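Local coordinates for protein cyclodipeptide synthetase (Mycobacterium tuberculosis, PDB 2X9Q) that probably joins two tyrosyl groups delivered by tyrosyl-tRNA into cyclo(L-tyrosyl-L-tyrosyl), without ATP, as an intermediate on the way to mycocyclosin, at residues 97-102 and 113-118; 255-258 and 263-266. All blocks are in the same frame, centred on the assembly; numbering follows the deposited sequence.

Contact 1 of 2, residues 97-102 and 113-118; sequences QRLRDL and VDFVYT
Phe115 and Leu99 meet because each turns its CG beside its own backbone N and anti to its carbonyl carbon (chi1 -83° and -71°), which carries the phenyl ring out from strand 112-117 and a leucine methyl in from helix 96-109. With the leucine chi2 at 166°, CD1 continues the extended chain and CD2 is the branch turned to the ring. The two side chains cross obliquely: Leu99 CD2 lies 3.8 Å from Phe115 CE1. The same ring also touches the helix backbone, with Leu99 O at 3.6 Å from Phe115 CZ. This oxygen approaches the ring at its edge, near the ring plane, where the slightly positive C-H rim probably makes the carbonyl a mildly favourable neighbour. Leu102, three residues further along the helix and so on nearly the same side of it, adds a looser contact, its CB 4.4 Å from Phe115 CE1 in an oblique position.

The phenyl ring reaches across most of the gap between the two backbones, whose nearest CA atoms, those of Leu99 and Phe115, are 9.2 Å apart, and the leucines meet it. All three residues are buried, and the segments bury 131 Å² between them, mostly on Phe115 and the two leucines. The pocket is completed by Ile85 and Val87 of the neighbouring parallel strand, by Ile151 and Val155 of helix 133-158, which also pack on the phenylalanine, and by Phe94, which touches both leucines.

Strand 82-87, helix 96-109 and strand 112-117 form a beta-alpha-beta unit. Here Phe115 of the second strand packs against the connecting helix, part of the core of this crossover in the Rossmann-like fold that cyclodipeptide synthases share with class I aminoacyl-tRNA synthetases.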
loop_
_atom_site.group_PDB
_atom_site.type_symbol
_atom_site.label_atom_id
_atom_site.label_comp_id
_atom_site.label_asym_id
_atom_site.label_seq_id
_atom_site.Cartn_x
_atom_site.Cartn_y
_atom_site.Cartn_z
ATOM N N GLN A 97 10.985 13.562 8.911
ATOM C CA GLN A 97 11.604 14.179 7.705
ATOM C C GLN A 97 11.200 13.380 6.416
ATOM O O GLN A 97 10.922 13.999 5.385
ATOM C CB GLN A 97 13.156 14.179 7.836
ATOM C CG GLN A 97 13.920 14.918 6.644
ATOM C CD GLN A 97 13.379 16.354 6.461
ATOM O OE1 GLN A 97 12.763 16.712 5.422
ATOM N NE2 GLN A 97 13.521 17.169 7.519
ATOM N N ARG A 98 11.218 12.033 6.481
ATOM C CA ARG A 98 10.894 11.233 5.289
ATOM C C ARG A 98 9.451 11.512 4.883
ATOM O O ARG A 98 9.176 11.605 3.705
ATOM C CB ARG A 98 11.045 9.733 5.525
ATOM C CG ARG A 98 10.792 8.839 4.217
ATOM C CD ARG A 98 12.081 8.827 3.507
ATOM N NE ARG A 98 12.885 7.940 4.342
ATOM C CZ ARG A 98 14.205 7.951 4.405
ATOM N NH1 ARG A 98 14.918 8.803 3.648
ATOM N NH2 ARG A 98 14.792 7.074 5.221
ATOM N N LEU A 99 8.528 11.635 5.854
ATOM C CA LEU A 99 7.115 11.912 5.529
ATOM C C LEU A 99 6.983 13.290 4.891
ATOM O O LEU A 99 6.190 13.496 3.958
ATOM C CB LEU A 99 6.230 11.807 6.766
ATOM C CG LEU A 99 6.034 10.342 7.270
ATOM C CD1 LEU A 99 5.443 10.415 8.708
ATOM C CD2 LEU A 99 5.059 9.594 6.279
ATOM N N ARG A 100 7.696 14.273 5.449
ATOM C CA ARG A 100 7.678 15.595 4.800
ATOM C C ARG A 100 8.227 15.531 3.371
ATOM O O ARG A 100 7.707 16.158 2.505
ATOM C CB ARG A 100 8.520 16.588 5.594
ATOM C CG ARG A 100 8.290 18.038 5.192
ATOM C CD ARG A 100 9.096 18.960 6.165
ATOM N NE ARG A 100 9.298 20.220 5.467
ATOM C CZ ARG A 100 8.397 21.190 5.450
ATOM N NH1 ARG A 100 7.239 21.069 6.135
ATOM N NH2 ARG A 100 8.652 22.280 4.759
ATOM N N ASP A 101 9.319 14.836 3.169
ATOM C CA ASP A 101 9.926 14.775 1.847
ATOM C C ASP A 101 8.929 14.103 0.867
ATOM O O ASP A 101 8.673 14.604 -0.270
ATOM C CB ASP A 101 11.241 14.006 1.965
ATOM C CG ASP A 101 12.351 14.838 2.632
ATOM O OD1 ASP A 101 12.117 16.054 2.818
ATOM O OD2 ASP A 101 13.415 14.261 2.946
ATOM N N LEU A 102 8.261 13.057 1.351
ATOM C CA LEU A 102 7.252 12.360 0.545
ATOM C C LEU A 102 6.086 13.246 0.173
ATOM O O LEU A 102 5.527 13.182 -0.955
ATOM C CB LEU A 102 6.728 11.075 1.285
ATOM C CG LEU A 102 7.668 9.865 1.175
ATOM C CD1 LEU A 102 7.319 8.715 2.244
ATOM C CD2 LEU A 102 7.625 9.251 -0.246
ATOM N N VAL A 113 -3.001 13.877 -3.249
ATOM C CA VAL A 113 -2.134 12.872 -2.609
ATOM C C VAL A 113 -2.810 12.408 -1.341
ATOM O O VAL A 113 -3.243 13.265 -0.510
ATOM C CB VAL A 113 -0.758 13.407 -2.237
ATOM C CG1 VAL A 113 0.069 12.322 -1.430
ATOM C CG2 VAL A 113 0.010 13.884 -3.457
ATOM N N ASP A 114 -2.936 11.098 -1.149
ATOM C CA ASP A 114 -3.553 10.562 0.124
ATOM C C ASP A 114 -2.513 9.671 0.822
ATOM O O ASP A 114 -2.008 8.696 0.192
ATOM C CB ASP A 114 -4.804 9.751 -0.132
ATOM C CG ASP A 114 -6.022 10.613 -0.391
ATOM O OD1 ASP A 114 -6.678 11.011 0.591
ATOM O OD2 ASP A 114 -6.285 10.972 -1.530
ATOM N N PHE A 115 -2.111 10.041 2.044
ATOM C CA PHE A 115 -1.284 9.191 2.852
ATOM C C PHE A 115 -2.330 8.271 3.454
ATOM O O PHE A 115 -3.378 8.770 3.883
ATOM C CB PHE A 115 -0.695 9.967 4.054
ATOM C CG PHE A 115 0.515 10.737 3.766
ATOM C CD1 PHE A 115 1.708 10.082 3.576
ATOM C CD2 PHE A 115 0.465 12.147 3.684
ATOM C CE1 PHE A 115 2.901 10.782 3.368
ATOM C CE2 PHE A 115 1.646 12.869 3.434
ATOM C CZ PHE A 115 2.862 12.184 3.297
ATOM N N VAL A 116 -2.084 6.959 3.478
ATOM C CA VAL A 116 -3.024 6.024 4.119
ATOM C C VAL A 116 -2.176 5.138 5.073
ATOM O O VAL A 116 -1.272 4.478 4.655
ATOM C CB VAL A 116 -3.720 5.149 3.039
ATOM C CG1 VAL A 116 -4.589 4.115 3.701
ATOM C CG2 VAL A 116 -4.598 6.066 2.051
ATOM N N TYR A 117 -2.442 5.190 6.375
ATOM C CA TYR A 117 -1.666 4.378 7.297
ATOM C C TYR A 117 -2.441 3.141 7.690
ATOM O O TYR A 117 -3.680 3.148 7.865
ATOM C CB TYR A 117 -1.157 5.173 8.534
ATOM C CG TYR A 117 -2.272 5.739 9.383
ATOM C CD1 TYR A 117 -2.827 6.959 9.060
ATOM C CD2 TYR A 117 -2.819 5.016 10.493
ATOM C CE1 TYR A 117 -3.857 7.505 9.801
ATOM C CE2 TYR A 117 -3.895 5.575 11.259
ATOM C CZ TYR A 117 -4.343 6.822 10.935
ATOM O OH TYR A 117 -5.438 7.394 11.562
ATOM N N THR A 118 -1.710 2.054 7.800
ATOM C CA THR A 118 -2.372 0.780 8.060
ATOM C C THR A 118 -2.709 0.684 9.580
ATOM O O THR A 118 -1.835 0.812 10.388
ATOM C CB THR A 118 -1.564 -0.396 7.508
ATOM O OG1 THR A 118 -1.535 -0.264 6.083
ATOM C CG2 THR A 118 -2.320 -1.785 7.804
#

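Contact 2 of 2, residues 255-258 and 263-266; sequences QSLP and LYAR
Leu257 packs against Leu263 and Tyr264 through one methyl group, CD2, where a short helix-containing connection of the Rossmann-like fold, between strands 249-253 and 276-283, folds back on itself. The methyl lies 3.9 Å from Leu263 CD1 and 4.1 Å from Tyr264 CE2, and the leucine side chain crosses each of its two partners at about a right angle. Against the tyrosine it comes in at the ring edge, near the ring plane. The ring has another neighbour on one face, where Leu263 CB sits 4.0 Å above the plane, offset toward the rim.

What sets this geometry begins with Leu257 itself: its CG stands anti to the backbone N (chi1 176°), and with chi2, measured to CD1, at 73°, CD2 carries the extended line to its partners. Tyr264 is the first residue to leave helical backbone angles after helix 260-263, and there the consecutive Leu263 and Tyr264 both face the same methyl.

Further out, Phe237 of helix 220-244 packs on both leucines, while Phe69 and Thr70 touch the tyrosine. The side chain of Leu257 lies about 5 Å from that of Glu233, which by analogy with relatives may have a critical catalytic role, so the contact borders the likely active site. Polar bonds tie both segments to their surroundings: Tyr264 OH makes a weak hydrogen bond to Phe237 O, and the backbone N of Leu257 is hydrogen-bonded to His278 NE2.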
loop_
_atom_site.group_PDB
_atom_site.type_symbol
_atom_site.label_atom_id
_atom_site.label_comp_id
_atom_site.label_asym_id
_atom_site.label_seq_id
_atom_site.Cartn_x
_atom_site.Cartn_y
_atom_site.Cartn_z
ATOM N N GLN A 255 9.040 -0.522 -1.168
ATOM C CA GLN A 255 9.334 -1.929 -1.546
ATOM C C GLN A 255 8.226 -2.357 -2.506
ATOM O O GLN A 255 7.100 -1.930 -2.322
ATOM C CB GLN A 255 9.172 -2.863 -0.328
ATOM C CG GLN A 255 10.214 -2.713 0.741
ATOM C CD GLN A 255 9.750 -3.315 2.083
ATOM O OE1 GLN A 255 8.739 -4.035 2.168
ATOM N NE2 GLN A 255 10.478 -2.985 3.144
ATOM N N SER A 256 8.467 -3.249 -3.483
ATOM C CA SER A 256 7.300 -3.643 -4.327
ATOM C C SER A 256 6.278 -4.442 -3.512
ATOM O O SER A 256 6.630 -5.162 -2.595
ATOM C CB SER A 256 7.655 -4.330 -5.666
ATOM O OG SER A 256 8.508 -5.375 -5.354
ATOM N N LEU A 257 5.007 -4.166 -3.759
ATOM C CA LEU A 257 3.928 -4.900 -3.161
ATOM C C LEU A 257 4.118 -6.425 -3.386
ATOM O O LEU A 257 4.449 -6.832 -4.500
ATOM C CB LEU A 257 2.696 -4.452 -3.927
ATOM C CG LEU A 257 1.407 -5.151 -3.570
ATOM C CD1 LEU A 257 1.017 -4.571 -2.173
ATOM C CD2 LEU A 257 0.349 -4.933 -4.745
ATOM N N PRO A 258 3.869 -7.274 -2.344
ATOM C CA PRO A 258 4.043 -8.724 -2.518
ATOM C C PRO A 258 3.138 -9.336 -3.621
ATOM O O PRO A 258 3.593 -10.263 -4.321
ATOM C CB PRO A 258 3.615 -9.316 -1.161
ATOM C CG PRO A 258 3.900 -8.169 -0.158
ATOM C CD PRO A 258 3.440 -6.918 -0.971
ATOM N N LEU A 263 -1.187 -8.751 -9.627
ATOM C CA LEU A 263 -2.202 -7.696 -9.855
ATOM C C LEU A 263 -1.891 -6.844 -11.090
ATOM O O LEU A 263 -2.827 -6.346 -11.760
ATOM C CB LEU A 263 -2.247 -6.753 -8.663
ATOM C CG LEU A 263 -2.522 -7.362 -7.277
ATOM C CD1 LEU A 263 -2.981 -6.231 -6.328
ATOM C CD2 LEU A 263 -3.534 -8.468 -7.400
ATOM N N TYR A 264 -0.600 -6.668 -11.379
ATOM C CA TYR A 264 -0.170 -5.842 -12.554
ATOM C C TYR A 264 0.345 -6.686 -13.757
ATOM O O TYR A 264 1.111 -6.179 -14.591
ATOM C CB TYR A 264 0.909 -4.741 -12.136
ATOM C CG TYR A 264 0.372 -3.927 -10.965
ATOM C CD1 TYR A 264 -0.622 -2.940 -11.159
ATOM C CD2 TYR A 264 0.804 -4.165 -9.633
ATOM C CE1 TYR A 264 -1.201 -2.269 -10.068
ATOM C CE2 TYR A 264 0.241 -3.476 -8.576
ATOM C CZ TYR A 264 -0.773 -2.555 -8.796
ATOM O OH TYR A 264 -1.270 -1.833 -7.750
ATOM N N ALA A 265 -0.082 -7.941 -13.846
ATOM C CA ALA A 265 0.496 -8.850 -14.818
ATOM C C ALA A 265 -0.334 -8.791 -16.097
ATOM O O ALA A 265 -1.580 -8.601 -16.024
ATOM C CB ALA A 265 0.405 -10.317 -14.255
ATOM N N ARG A 266 0.286 -9.220 -17.206
ATOM C CA ARG A 266 -0.466 -9.641 -18.413
ATOM C C ARG A 266 -1.309 -10.855 -18.090
ATOM O O ARG A 266 -1.272 -11.364 -16.961
ATOM C CB ARG A 266 0.570 -9.993 -19.515
ATOM C CG ARG A 266 1.370 -8.729 -19.999
ATOM C CD ARG A 266 0.376 -7.562 -20.258
ATOM N NE ARG A 266 0.980 -6.377 -20.933
ATOM C CZ ARG A 266 0.425 -5.166 -21.000
ATOM N NH1 ARG A 266 -0.833 -4.955 -20.531
ATOM N NH2 ARG A 266 1.101 -4.154 -21.573
#

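In the fold
Contact 1 comes first along the chain and is complete before the segments of contact 2 begin. The two lie on opposite sides of the chain's centre, their own centres 21 Å apart and their nearest atoms about 10 Å apart. One mixed sheet relates them: strand 112-117 of contact 1 follows 82-87 in the parallel part, and 249-253, from which the loop of contact 2 departs, adjoins 82-87 on its other side. Glu233, possibly critical for catalysis, gives a second link, its OE2 hydrogen-bonded to Thr118 OG1 and its side chain near Leu257. Contact 2 lies close to the likely substrate site, and contact 1 lies in the core a little further from it.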